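Local structure of Plm1 (Streptomyces sp. HK803, 4HXY) at residues H202-V207 with I216-R221; G194-L199 with P227-L232; V248-R253 with H275-V280. The protein probably catalyses the NADPH-dependent reduction of a polyketide intermediate as the ketoreductase domain of the first module of phoslactomycin biosynthesis. All coordinates share one frame; numbering follows the deposited sequence.

Overall arrangement
All three contacts lie in the NADPH-binding Rossmann fold of the ketoreductase, on one side of the chain's centre. Contact 1 joins helix 198-210 to strand 215-220. It falls within the chain span between the segments of contact 2, which sets the glycine-rich turn against the start of helix 229-237. Both use helix 198-210. Their centres are about 7 Å apart, and they touch through Ser220 and Thr196. Contact 3 comes later and pairs the loops after strands 242-247 and 270-275. Its centre is about 13 Å from that of contact 1. All touch the cofactor: contact 1 chiefly at the 2'-phosphate, contact 2 at the diphosphate and nicotinamide, contact 3 at the adenine and riboses.

Contact 1 of 3, residues H202-V207 with I216-R221; sequences HVARRV and ILLLSR. With NDP (NADPH dihydro-nicotinamide-adenine-dinucleotide phosphate), chain C.
Helix 202-207 and strand 216-220 run almost exactly antiparallel, at 176°, with their axes 9.8 Å apart and Ala204 nearest to Ile216. The contact between them is apolar and buried. The methyl CB of Ala204 points at the strand and meets Leu218 CD2 at 3.5 Å, a close methyl-methyl approach. Leu218 itself leaves the strand at a slant, and its CD2 branch makes the approach. One helical turn on, Val207 and Ile216 lie alongside each other, pointing opposite ways. Val207 CG1 lies 3.7 Å from Ile216 CD1. CG1 of Ile216 stands anti to the carbonyl carbon (chi1 -60°), and the extended end of the chain carries CD1 to the valine.

Arg221, just past the end of the strand, grips the 2'-phosphate of NADPH with three bonds. Its backbone N and its NE both donate to O3X, the latter at 2.7 Å and nearly straight. Its NH2 donates to O2X at 2.8 Å. The phosphorus lies in plane at the guanidinium edge. The bend at chi3 (-56°) folds the group back so that adenine N7A sits 3.3 Å above one guanidinium face, over its centre. Such a grip is consistent with a preference for NADPH over NADH.

The contact packs the helix of the beta-alpha-beta unit 189-193, 198-210, 215-220 against its second strand. Ile192 of the first strand touches Ala204, while Ile236 of helix 229-237 packs on both Ala204 and Ile216.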
loop_
_atom_site.group_PDB
_atom_site.type_symbol
_atom_site.label_atom_id
_atom_site.label_comp_id
_atom_site.label_asym_id
_atom_site.label_seq_id
_atom_site.Cartn_x
_atom_site.Cartn_y
_atom_site.Cartn_z
ATOM N N HIS A 202 11.579 -7.918 -16.325
ATOM C CA HIS A 202 12.455 -8.814 -15.569
ATOM C C HIS A 202 11.727 -10.079 -15.127
ATOM O O HIS A 202 12.280 -11.163 -15.162
ATOM C CB HIS A 202 13.028 -8.135 -14.329
ATOM C CG HIS A 202 13.933 -6.993 -14.634
ATOM N ND1 HIS A 202 15.009 -7.108 -15.483
ATOM C CD2 HIS A 202 13.935 -5.713 -14.190
ATOM C CE1 HIS A 202 15.616 -5.938 -15.576
ATOM N NE2 HIS A 202 14.989 -5.077 -14.801
ATOM N N VAL A 203 10.497 -9.919 -14.694
ATOM C CA VAL A 203 9.687 -11.040 -14.247
ATOM C C VAL A 203 9.373 -11.955 -15.421
ATOM O O VAL A 203 9.500 -13.173 -15.318
ATOM C CB VAL A 203 8.385 -10.561 -13.596
ATOM C CG1 VAL A 203 7.465 -11.735 -13.274
ATOM C CG2 VAL A 203 8.706 -9.721 -12.335
ATOM N N ALA A 204 9.018 -11.348 -16.549
ATOM C CA ALA A 204 8.755 -12.090 -17.789
ATOM C C ALA A 204 9.938 -12.975 -18.186
ATOM O O ALA A 204 9.756 -14.154 -18.498
ATOM C CB ALA A 204 8.423 -11.143 -18.923
ATOM N N ARG A 205 11.144 -12.409 -18.153
ATOM C CA ARG A 205 12.355 -13.162 -18.510
ATOM C C ARG A 205 12.619 -14.300 -17.505
ATOM O O ARG A 205 13.065 -15.377 -17.877
ATOM C CB ARG A 205 13.560 -12.233 -18.575
ATOM C CG ARG A 205 13.506 -11.212 -19.675
ATOM C CD ARG A 205 14.772 -10.350 -19.654
ATOM N NE ARG A 205 14.645 -9.092 -20.393
ATOM C CZ ARG A 205 14.434 -7.878 -19.866
ATOM N NH1 ARG A 205 14.360 -6.826 -20.674
ATOM N NH2 ARG A 205 14.306 -7.685 -18.557
ATOM N N ARG A 206 12.357 -14.037 -16.222
ATOM C CA ARG A 206 12.532 -15.047 -15.177
ATOM C C ARG A 206 11.597 -16.232 -15.391
ATOM O O ARG A 206 12.020 -17.396 -15.315
ATOM C CB ARG A 206 12.298 -14.435 -13.785
ATOM C CG ARG A 206 12.356 -15.411 -12.606
ATOM C CD ARG A 206 13.586 -16.325 -12.613
ATOM N NE ARG A 206 14.846 -15.598 -12.535
ATOM C CZ ARG A 206 15.573 -15.404 -11.428
ATOM N NH1 ARG A 206 16.707 -14.721 -11.517
ATOM N NH2 ARG A 206 15.200 -15.885 -10.245
ATOM N N VAL A 207 10.338 -15.929 -15.680
ATOM C CA VAL A 207 9.339 -16.961 -15.961
ATOM C C VAL A 207 9.752 -17.767 -17.185
ATOM O O VAL A 207 9.699 -19.004 -17.180
ATOM C CB VAL A 207 7.947 -16.331 -16.177
ATOM C CG1 VAL A 207 6.927 -17.388 -16.650
ATOM C CG2 VAL A 207 7.477 -15.689 -14.912
ATOM N N ILE A 216 3.145 -16.772 -21.951
ATOM C CA ILE A 216 3.444 -15.570 -21.184
ATOM C C ILE A 216 2.809 -14.382 -21.897
ATOM O O ILE A 216 3.094 -14.130 -23.070
ATOM C CB ILE A 216 4.958 -15.380 -21.009
ATOM C CG1 ILE A 216 5.546 -16.573 -20.267
ATOM C CG2 ILE A 216 5.258 -14.080 -20.237
ATOM C CD1 ILE A 216 7.058 -16.640 -20.322
ATOM N N LEU A 217 1.902 -13.702 -21.210
ATOM C CA LEU A 217 1.196 -12.549 -21.766
ATOM C C LEU A 217 1.630 -11.286 -21.022
ATOM O O LEU A 217 1.502 -11.199 -19.790
ATOM C CB LEU A 217 -0.305 -12.729 -21.645
ATOM C CG LEU A 217 -0.989 -13.856 -22.439
ATOM C CD1 LEU A 217 -2.462 -13.551 -22.520
ATOM C CD2 LEU A 217 -0.422 -13.982 -23.838
ATOM N N LEU A 218 2.142 -10.322 -21.786
ATOM C CA LEU A 218 2.613 -9.052 -21.243
ATOM C C LEU A 218 1.541 -8.024 -21.563
ATOM O O LEU A 218 1.233 -7.773 -22.738
ATOM C CB LEU A 218 3.929 -8.640 -21.867
ATOM C CG LEU A 218 5.085 -9.628 -21.838
ATOM C CD1 LEU A 218 6.275 -8.961 -22.488
ATOM C CD2 LEU A 218 5.432 -10.117 -20.417
ATOM N N LEU A 219 0.928 -7.470 -20.531
ATOM C CA LEU A 219 -0.207 -6.548 -20.714
ATOM C C LEU A 219 0.173 -5.130 -20.306
ATOM O O LEU A 219 0.708 -4.903 -19.220
ATOM C CB LEU A 219 -1.395 -7.028 -19.876
ATOM C CG LEU A 219 -2.711 -6.252 -19.976
ATOM C CD1 LEU A 219 -3.904 -7.162 -19.702
ATOM C CD2 LEU A 219 -2.701 -5.091 -18.982
ATOM N N SER A 220 -0.128 -4.173 -21.181
ATOM C CA SER A 220 0.138 -2.751 -20.909
ATOM C C SER A 220 -0.700 -1.976 -21.901
ATOM O O SER A 220 -1.235 -2.566 -22.832
ATOM C CB SER A 220 1.604 -2.422 -21.027
ATOM O OG SER A 220 2.075 -2.520 -22.372
ATOM N N ARG A 221 -0.869 -0.672 -21.703
ATOM C CA ARG A 221 -1.655 0.094 -22.673
ATOM C C ARG A 221 -0.968 0.136 -24.037
ATOM O O ARG A 221 -1.642 0.158 -25.067
ATOM C CB ARG A 221 -1.917 1.498 -22.175
ATOM C CG ARG A 221 -2.838 1.533 -20.975
ATOM C CD ARG A 221 -2.750 2.830 -20.199
ATOM N NE ARG A 221 -1.408 3.145 -19.755
ATOM C CZ ARG A 221 -1.103 4.247 -19.070
ATOM N NH1 ARG A 221 -2.060 5.110 -18.742
ATOM N NH2 ARG A 221 0.146 4.499 -18.730
HETATM P PA NDP C . 7.344 1.053 -15.347
HETATM O O1A NDP C . 8.546 0.691 -16.152
HETATM O O2A NDP C . 6.744 2.414 -15.533
HETATM O O5B NDP C . 6.203 -0.035 -15.595
HETATM C C5B NDP C . 4.852 0.272 -15.314
HETATM C C4B NDP C . 3.993 -0.437 -16.320
HETATM O O4B NDP C . 2.626 -0.205 -16.048
HETATM C C3B NDP C . 4.212 0.047 -17.734
HETATM O O3B NDP C . 4.394 -1.115 -18.567
HETATM C C2B NDP C . 2.943 0.779 -18.107
HETATM O O2B NDP C . 2.822 0.614 -19.505
HETATM C C1B NDP C . 1.934 0.009 -17.260
HETATM N N9A NDP C . 0.651 0.659 -17.025
HETATM C C8A NDP C . 0.406 1.879 -16.432
HETATM N N7A NDP C . -0.925 2.106 -16.436
HETATM C C5A NDP C . -1.545 1.022 -17.006
HETATM C C6A NDP C . -2.867 0.698 -17.259
HETATM N N6A NDP C . -3.902 1.474 -16.954
HETATM N N1A NDP C . -3.134 -0.508 -17.885
HETATM C C2A NDP C . -2.108 -1.386 -18.214
HETATM N N3A NDP C . -0.795 -1.074 -17.975
HETATM C C4A NDP C . -0.540 0.117 -17.369
HETATM O O3 NDP C . 7.640 0.907 -13.771
HETATM P PN NDP C . 8.434 -0.242 -13.021
HETATM O O1N NDP C . 9.523 0.423 -12.270
HETATM O O2N NDP C . 8.764 -1.403 -13.871
HETATM O O5D NDP C . 7.428 -0.664 -11.853
HETATM C C5D NDP C . 6.402 -1.600 -12.062
HETATM C C4D NDP C . 5.668 -1.804 -10.748
HETATM O O4D NDP C . 6.587 -2.037 -9.694
HETATM C C3D NDP C . 4.867 -0.587 -10.349
HETATM O O3D NDP C . 3.588 -0.984 -9.956
HETATM C C2D NDP C . 5.608 -0.003 -9.163
HETATM O O2D NDP C . 4.765 0.688 -8.264
HETATM C C1D NDP C . 6.283 -1.226 -8.579
HETATM N N1N NDP C . 7.531 -0.885 -7.881
HETATM C C2N NDP C . 8.640 -0.500 -8.579
HETATM C C3N NDP C . 9.786 -0.018 -7.944
HETATM C C7N NDP C . 11.011 0.325 -8.698
HETATM O O7N NDP C . 12.131 0.574 -7.937
HETATM N N7N NDP C . 11.088 0.449 -10.015
HETATM C C4N NDP C . 9.910 -0.236 -6.460
HETATM C C5N NDP C . 8.647 -0.674 -5.796
HETATM C C6N NDP C . 7.526 -0.999 -6.523
HETATM P P2B NDP C . 1.826 1.479 -20.410
HETATM O O1X NDP C . 2.169 1.081 -21.827
HETATM O O2X NDP C . 2.043 2.980 -20.175
HETATM O O3X NDP C . 0.427 1.176 -20.061
#

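Contact 2 of 3, residues G194-L199 with P227-L232; sequences GGTGGL and PGATEL. With NDP (NADPH dihydro-nicotinamide-adenine-dinucleotide phosphate), chain C.
The methyl CD2 of Leu232 meets the Gly195 carbonyl oxygen at 3.7 Å. It comes near the plane of that peptide, about 1.3 Å off it, and not over its face. The other flat group is the nicotinamide ring of NADPH. Leu199 CD2 stands above the plane but just outside the ring, beside C2N at 3.4 Å. This is the glycine-rich turn of a Rossmann fold, probably its GxGxxG motif with Gly195 and Gly197. It links strand 189-193 to helix 198-210.

Across the contact the packing is light. Leu232 points at the turn. It also brings CD2 to the CA of Thr196, its CG standing opposite the backbone N (chi1 174°). Thr196 CG2 touches the CB of Ala229. The hydroxyl of Thr196 faces elsewhere and is hydrogen-bonded to Ser220 OG, which ties the turn to the end of strand 215-220.

The turn is a type I beta turn from Gly194 to Gly197, with Gly197 as N-cap of the following helix. The first amides of that helix meet the diphosphate. Gly198 N donates to NADPH O1A at 3.0 Å. Leu199 N donates to NADPH O2N at 2.7 Å, nearly straight at 177°. The positive end of the helix probably helps to stabilise the phosphate charge. Glycines let the cofactor come close: a side chain at Gly194 would clash with C4B, and one at Gly197 with O5B. Gly194 also has a positive phi (62°).

A water bridges the two segments, donating to Thr196 O at 2.7 Å and to Pro227 O at 2.8 Å.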
loop_
_atom_site.group_PDB
_atom_site.type_symbol
_atom_site.label_atom_id
_atom_site.label_comp_id
_atom_site.label_asym_id
_atom_site.label_seq_id
_atom_site.Cartn_x
_atom_site.Cartn_y
_atom_site.Cartn_z
ATOM N N GLY A 194 1.582 -4.500 -16.681
ATOM C CA GLY A 194 2.802 -3.727 -16.777
ATOM C C GLY A 194 3.971 -4.541 -17.328
ATOM O O GLY A 194 5.119 -4.252 -17.027
ATOM N N GLY A 195 3.663 -5.557 -18.126
ATOM C CA GLY A 195 4.638 -6.581 -18.520
ATOM C C GLY A 195 5.730 -6.085 -19.461
ATOM O O GLY A 195 6.786 -6.683 -19.523
ATOM N N THR A 196 5.484 -4.975 -20.157
ATOM C CA THR A 196 6.496 -4.373 -21.036
ATOM C C THR A 196 7.299 -3.284 -20.320
ATOM O O THR A 196 8.227 -2.710 -20.893
ATOM C CB THR A 196 5.851 -3.768 -22.278
ATOM O OG1 THR A 196 4.762 -2.919 -21.889
ATOM C CG2 THR A 196 5.313 -4.875 -23.231
ATOM N N GLY A 197 6.933 -3.000 -19.072
ATOM C CA GLY A 197 7.697 -2.126 -18.194
ATOM C C GLY A 197 8.961 -2.751 -17.654
ATOM O O GLY A 197 9.324 -3.879 -18.021
ATOM N N GLY A 198 9.645 -2.023 -16.773
ATOM C CA GLY A 198 10.934 -2.439 -16.269
ATOM C C GLY A 198 10.849 -3.717 -15.460
ATOM O O GLY A 198 11.435 -4.734 -15.825
ATOM N N LEU A 199 10.092 -3.667 -14.364
ATOM C CA LEU A 199 10.015 -4.816 -13.468
ATOM C C LEU A 199 9.251 -5.952 -14.127
ATOM O O LEU A 199 9.659 -7.126 -14.000
ATOM C CB LEU A 199 9.400 -4.450 -12.122
ATOM C CG LEU A 199 10.386 -3.947 -11.060
ATOM C CD1 LEU A 199 11.287 -2.808 -11.547
ATOM C CD2 LEU A 199 9.630 -3.566 -9.785
ATOM N N PRO A 227 8.114 0.769 -26.169
ATOM C CA PRO A 227 9.548 0.766 -26.387
ATOM C C PRO A 227 10.191 -0.473 -25.793
ATOM O O PRO A 227 9.914 -0.829 -24.634
ATOM C CB PRO A 227 10.022 2.016 -25.650
ATOM C CG PRO A 227 8.876 2.925 -25.692
ATOM C CD PRO A 227 7.642 2.069 -25.659
ATOM N N GLY A 228 11.006 -1.145 -26.597
ATOM C CA GLY A 228 11.727 -2.333 -26.153
ATOM C C GLY A 228 10.952 -3.640 -26.271
ATOM O O GLY A 228 11.554 -4.702 -26.151
ATOM N N ALA A 229 9.647 -3.569 -26.539
ATOM C CA ALA A 229 8.779 -4.769 -26.542
ATOM C C ALA A 229 9.232 -5.844 -27.544
ATOM O O ALA A 229 9.201 -7.048 -27.244
ATOM C CB ALA A 229 7.339 -4.392 -26.814
ATOM N N THR A 230 9.648 -5.411 -28.733
ATOM C CA THR A 230 10.068 -6.360 -29.768
ATOM C C THR A 230 11.237 -7.207 -29.300
ATOM O O THR A 230 11.211 -8.421 -29.416
ATOM C CB THR A 230 10.471 -5.643 -31.061
ATOM O OG1 THR A 230 9.404 -4.780 -31.468
ATOM C CG2 THR A 230 10.771 -6.661 -32.154
ATOM N N GLU A 231 12.240 -6.558 -28.728
ATOM C CA GLU A 231 13.423 -7.260 -28.241
ATOM C C GLU A 231 13.095 -8.098 -27.010
ATOM O O GLU A 231 13.596 -9.206 -26.858
ATOM C CB GLU A 231 14.555 -6.290 -27.908
ATOM C CG GLU A 231 14.904 -5.304 -29.031
ATOM C CD GLU A 231 14.150 -3.983 -28.913
ATOM O OE1 GLU A 231 12.903 -3.975 -29.073
ATOM O OE2 GLU A 231 14.810 -2.948 -28.656
ATOM N N LEU A 232 12.247 -7.562 -26.135
ATOM C CA LEU A 232 11.820 -8.309 -24.937
ATOM C C LEU A 232 11.130 -9.622 -25.347
ATOM O O LEU A 232 11.470 -10.690 -24.845
ATOM C CB LEU A 232 10.889 -7.443 -24.069
ATOM C CG LEU A 232 10.212 -8.083 -22.838
ATOM C CD1 LEU A 232 11.211 -8.600 -21.867
ATOM C CD2 LEU A 232 9.300 -7.057 -22.158
HETATM P PA NDP C . 7.344 1.053 -15.347
HETATM O O1A NDP C . 8.546 0.691 -16.152
HETATM O O2A NDP C . 6.744 2.414 -15.533
HETATM O O5B NDP C . 6.203 -0.035 -15.595
HETATM C C5B NDP C . 4.852 0.272 -15.314
HETATM C C4B NDP C . 3.993 -0.437 -16.320
HETATM O O4B NDP C . 2.626 -0.205 -16.048
HETATM C C3B NDP C . 4.212 0.047 -17.734
HETATM O O3B NDP C . 4.394 -1.115 -18.567
HETATM C C2B NDP C . 2.943 0.779 -18.107
HETATM O O2B NDP C . 2.822 0.614 -19.505
HETATM C C1B NDP C . 1.934 0.009 -17.260
HETATM N N9A NDP C . 0.651 0.659 -17.025
HETATM C C8A NDP C . 0.406 1.879 -16.432
HETATM N N7A NDP C . -0.925 2.106 -16.436
HETATM C C5A NDP C . -1.545 1.022 -17.006
HETATM C C6A NDP C . -2.867 0.698 -17.259
HETATM N N6A NDP C . -3.902 1.474 -16.954
HETATM N N1A NDP C . -3.134 -0.508 -17.885
HETATM C C2A NDP C . -2.108 -1.386 -18.214
HETATM N N3A NDP C . -0.795 -1.074 -17.975
HETATM C C4A NDP C . -0.540 0.117 -17.369
HETATM O O3 NDP C . 7.640 0.907 -13.771
HETATM P PN NDP C . 8.434 -0.242 -13.021
HETATM O O1N NDP C . 9.523 0.423 -12.270
HETATM O O2N NDP C . 8.764 -1.403 -13.871
HETATM O O5D NDP C . 7.428 -0.664 -11.853
HETATM C C5D NDP C . 6.402 -1.600 -12.062
HETATM C C4D NDP C . 5.668 -1.804 -10.748
HETATM O O4D NDP C . 6.587 -2.037 -9.694
HETATM C C3D NDP C . 4.867 -0.587 -10.349
HETATM O O3D NDP C . 3.588 -0.984 -9.956
HETATM C C2D NDP C . 5.608 -0.003 -9.163
HETATM O O2D NDP C . 4.765 0.688 -8.264
HETATM C C1D NDP C . 6.283 -1.226 -8.579
HETATM N N1N NDP C . 7.531 -0.885 -7.881
HETATM C C2N NDP C . 8.640 -0.500 -8.579
HETATM C C3N NDP C . 9.786 -0.018 -7.944
HETATM C C7N NDP C . 11.011 0.325 -8.698
HETATM O O7N NDP C . 12.131 0.574 -7.937
HETATM N N7N NDP C . 11.088 0.449 -10.015
HETATM C C4N NDP C . 9.910 -0.236 -6.460
HETATM C C5N NDP C . 8.647 -0.674 -5.796
HETATM C C6N NDP C . 7.526 -0.999 -6.523
HETATM P P2B NDP C . 1.826 1.479 -20.410
HETATM O O1X NDP C . 2.169 1.081 -21.827
HETATM O O2X NDP C . 2.043 2.980 -20.175
HETATM O O3X NDP C . 0.427 1.176 -20.061
HETATM O O HOH W 1 9.260 -3.189 -23.372
#

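Contact 3 of 3, residues V248-R253 with H275-V280; sequences VDVTDR and HAAGVV. With NDP (NADPH dihydro-nicotinamide-adenine-dinucleotide phosphate), chain C.
Apolar contacts join the two loops through Val250, which points at the segment 275-280. Its CG1 lies 4.1 Å from Ala277 CB, and its CG2 approaches the His275 ring obliquely at CE1. Both loops follow parallel strands of the Rossmann fold, and the HAAG sequence of the second occupies the place of the NNAG motif of short-chain dehydrogenases. Val250 CG1 and Ala277 CB also line one side of the adenine plane, and Arg221 lies on the other.

Hydrogen bonds then fix the adenine edge. Val250 N donates to N1A at 3.0 Å, almost straight at 178°. The exocyclic N6A donates to Asp249 OD1 at 3.0 Å. That carboxylate oxygen also closes an Asx turn by accepting from Thr251 N at 3.0 Å, and it takes a further bond from Thr251 OG1. Both donors of Thr251 reach it from the same face of the carboxylate, well above the plane. Thr251 thus positions the aspartate that reads the adenine. With Asp249 replaced by an alanine, N6A is likely to lose its acceptor and the hydroxyl of Thr251 to be set free to turn.

Buried polar groups of His275 are met from outside the loops. Its ND1 is bonded to Thr193 OG1, and its NE2 to Lys300 O.

The second loop meets the riboses with its backbone. Gly278 N makes a weak bond to O4B of the adenosine ribose, and O3D of the nicotinamide ribose donates to Ala276 O at 3.1 Å.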
loop_
_atom_site.group_PDB
_atom_site.type_symbol
_atom_site.label_atom_id
_atom_site.label_comp_id
_atom_site.label_asym_id
_atom_site.label_seq_id
_atom_site.Cartn_x
_atom_site.Cartn_y
_atom_site.Cartn_z
ATOM N N VAL A 248 -3.833 -3.446 -23.656
ATOM C CA VAL A 248 -5.057 -3.467 -22.865
ATOM C C VAL A 248 -4.873 -2.581 -21.633
ATOM O O VAL A 248 -3.841 -2.613 -21.000
ATOM C CB VAL A 248 -5.465 -4.915 -22.416
ATOM C CG1 VAL A 248 -6.665 -4.914 -21.485
ATOM C CG2 VAL A 248 -5.791 -5.805 -23.624
ATOM N N ASP A 249 -5.862 -1.737 -21.377
ATOM C CA ASP A 249 -5.949 -0.991 -20.118
ATOM C C ASP A 249 -6.467 -1.933 -19.015
ATOM O O ASP A 249 -7.574 -2.449 -19.090
ATOM C CB ASP A 249 -6.911 0.176 -20.343
ATOM C CG ASP A 249 -7.019 1.121 -19.158
ATOM O OD1 ASP A 249 -6.600 0.770 -18.053
ATOM O OD2 ASP A 249 -7.546 2.236 -19.373
ATOM N N VAL A 250 -5.660 -2.113 -17.971
ATOM C CA VAL A 250 -5.954 -3.056 -16.888
ATOM C C VAL A 250 -7.203 -2.666 -16.088
ATOM O O VAL A 250 -7.742 -3.488 -15.348
ATOM C CB VAL A 250 -4.715 -3.244 -15.959
ATOM C CG1 VAL A 250 -4.483 -1.993 -15.091
ATOM C CG2 VAL A 250 -4.850 -4.522 -15.118
ATOM N N THR A 251 -7.664 -1.424 -16.242
ATOM C CA THR A 251 -8.880 -0.949 -15.589
ATOM C C THR A 251 -10.133 -1.103 -16.467
ATOM O O THR A 251 -11.245 -0.841 -15.996
ATOM C CB THR A 251 -8.779 0.545 -15.157
ATOM O OG1 THR A 251 -8.812 1.414 -16.301
ATOM C CG2 THR A 251 -7.493 0.816 -14.349
ATOM N N ASP A 252 -9.959 -1.536 -17.716
ATOM C CA ASP A 252 -11.068 -1.642 -18.671
ATOM C C ASP A 252 -11.743 -3.009 -18.565
ATOM O O ASP A 252 -11.219 -4.028 -19.029
ATOM C CB ASP A 252 -10.558 -1.380 -20.094
ATOM C CG ASP A 252 -11.660 -1.372 -21.139
ATOM O OD1 ASP A 252 -12.607 -2.166 -21.062
ATOM O OD2 ASP A 252 -11.555 -0.563 -22.069
ATOM N N ARG A 253 -12.907 -3.016 -17.937
ATOM C CA ARG A 253 -13.616 -4.255 -17.650
ATOM C C ARG A 253 -13.948 -5.054 -18.913
ATOM O O ARG A 253 -13.784 -6.275 -18.940
ATOM C CB ARG A 253 -14.897 -3.964 -16.888
ATOM C CG ARG A 253 -15.715 -5.208 -16.550
ATOM C CD ARG A 253 -16.968 -4.826 -15.788
ATOM N NE ARG A 253 -16.627 -4.441 -14.420
ATOM C CZ ARG A 253 -16.490 -5.296 -13.414
ATOM N NH1 ARG A 253 -16.698 -6.593 -13.601
ATOM N NH2 ARG A 253 -16.164 -4.849 -12.212
ATOM N N HIS A 275 0.963 -8.521 -10.996
ATOM C CA HIS A 275 0.399 -7.199 -11.262
ATOM C C HIS A 275 1.449 -6.134 -11.010
ATOM O O HIS A 275 1.673 -5.738 -9.868
ATOM C CB HIS A 275 -0.836 -6.988 -10.392
ATOM C CG HIS A 275 -1.521 -5.668 -10.562
ATOM N ND1 HIS A 275 -1.919 -5.179 -11.792
ATOM C CD2 HIS A 275 -1.965 -4.780 -9.639
ATOM C CE1 HIS A 275 -2.536 -4.021 -11.616
ATOM N NE2 HIS A 275 -2.613 -3.771 -10.315
ATOM N N ALA A 276 2.077 -5.669 -12.090
ATOM C CA ALA A 276 3.085 -4.612 -12.026
ATOM C C ALA A 276 2.648 -3.319 -12.715
ATOM O O ALA A 276 3.430 -2.363 -12.775
ATOM C CB ALA A 276 4.390 -5.100 -12.585
ATOM N N ALA A 277 1.410 -3.250 -13.189
ATOM C CA ALA A 277 0.872 -1.999 -13.741
ATOM C C ALA A 277 0.780 -0.930 -12.662
ATOM O O ALA A 277 0.321 -1.181 -11.547
ATOM C CB ALA A 277 -0.503 -2.221 -14.368
ATOM N N GLY A 278 1.165 0.286 -13.018
ATOM C CA GLY A 278 1.166 1.391 -12.079
ATOM C C GLY A 278 1.906 2.591 -12.630
ATOM O O GLY A 278 2.607 2.507 -13.647
ATOM N N VAL A 279 1.718 3.711 -11.954
ATOM C CA VAL A 279 2.404 4.956 -12.275
ATOM C C VAL A 279 2.882 5.574 -10.983
ATOM O O VAL A 279 2.348 5.271 -9.909
ATOM C CB VAL A 279 1.517 5.981 -13.015
ATOM C CG1 VAL A 279 0.998 5.360 -14.340
ATOM C CG2 VAL A 279 0.367 6.448 -12.164
ATOM N N VAL A 280 3.888 6.429 -11.080
ATOM C CA VAL A 280 4.331 7.177 -9.884
ATOM C C VAL A 280 4.539 8.631 -10.244
ATOM O O VAL A 280 5.138 8.944 -11.286
ATOM C CB VAL A 280 5.606 6.605 -9.222
ATOM C CG1 VAL A 280 6.814 6.706 -10.122
ATOM C CG2 VAL A 280 5.877 7.302 -7.888
HETATM P PA NDP C . 7.344 1.053 -15.347
HETATM O O1A NDP C . 8.546 0.691 -16.152
HETATM O O2A NDP C . 6.744 2.414 -15.533
HETATM O O5B NDP C . 6.203 -0.035 -15.595
HETATM C C5B NDP C . 4.852 0.272 -15.314
HETATM C C4B NDP C . 3.993 -0.437 -16.320
HETATM O O4B NDP C . 2.626 -0.205 -16.048
HETATM C C3B NDP C . 4.212 0.047 -17.734
HETATM O O3B NDP C . 4.394 -1.115 -18.567
HETATM C C2B NDP C . 2.943 0.779 -18.107
HETATM O O2B NDP C . 2.822 0.614 -19.505
HETATM C C1B NDP C . 1.934 0.009 -17.260
HETATM N N9A NDP C . 0.651 0.659 -17.025
HETATM C C8A NDP C . 0.406 1.879 -16.432
HETATM N N7A NDP C . -0.925 2.106 -16.436
HETATM C C5A NDP C . -1.545 1.022 -17.006
HETATM C C6A NDP C . -2.867 0.698 -17.259
HETATM N N6A NDP C . -3.902 1.474 -16.954
HETATM N N1A NDP C . -3.134 -0.508 -17.885
HETATM C C2A NDP C . -2.108 -1.386 -18.214
HETATM N N3A NDP C . -0.795 -1.074 -17.975
HETATM C C4A NDP C . -0.540 0.117 -17.369
HETATM O O3 NDP C . 7.640 0.907 -13.771
HETATM P PN NDP C . 8.434 -0.242 -13.021
HETATM O O1N NDP C . 9.523 0.423 -12.270
HETATM O O2N NDP C . 8.764 -1.403 -13.871
HETATM O O5D NDP C . 7.428 -0.664 -11.853
HETATM C C5D NDP C . 6.402 -1.600 -12.062
HETATM C C4D NDP C . 5.668 -1.804 -10.748
HETATM O O4D NDP C . 6.587 -2.037 -9.694
HETATM C C3D NDP C . 4.867 -0.587 -10.349
HETATM O O3D NDP C . 3.588 -0.984 -9.956
HETATM C C2D NDP C . 5.608 -0.003 -9.163
HETATM O O2D NDP C . 4.765 0.688 -8.264
HETATM C C1D NDP C . 6.283 -1.226 -8.579
HETATM N N1N NDP C . 7.531 -0.885 -7.881
HETATM C C2N NDP C . 8.640 -0.500 -8.579
HETATM C C3N NDP C . 9.786 -0.018 -7.944
HETATM C C7N NDP C . 11.011 0.325 -8.698
HETATM O O7N NDP C . 12.131 0.574 -7.937
HETATM N N7N NDP C . 11.088 0.449 -10.015
HETATM C C4N NDP C . 9.910 -0.236 -6.460
HETATM C C5N NDP C . 8.647 -0.674 -5.796
HETATM C C6N NDP C . 7.526 -0.999 -6.523
HETATM P P2B NDP C . 1.826 1.479 -20.410
HETATM O O1X NDP C . 2.169 1.081 -21.827
HETATM O O2X NDP C . 2.043 2.980 -20.175
HETATM O O3X NDP C . 0.427 1.176 -20.061
#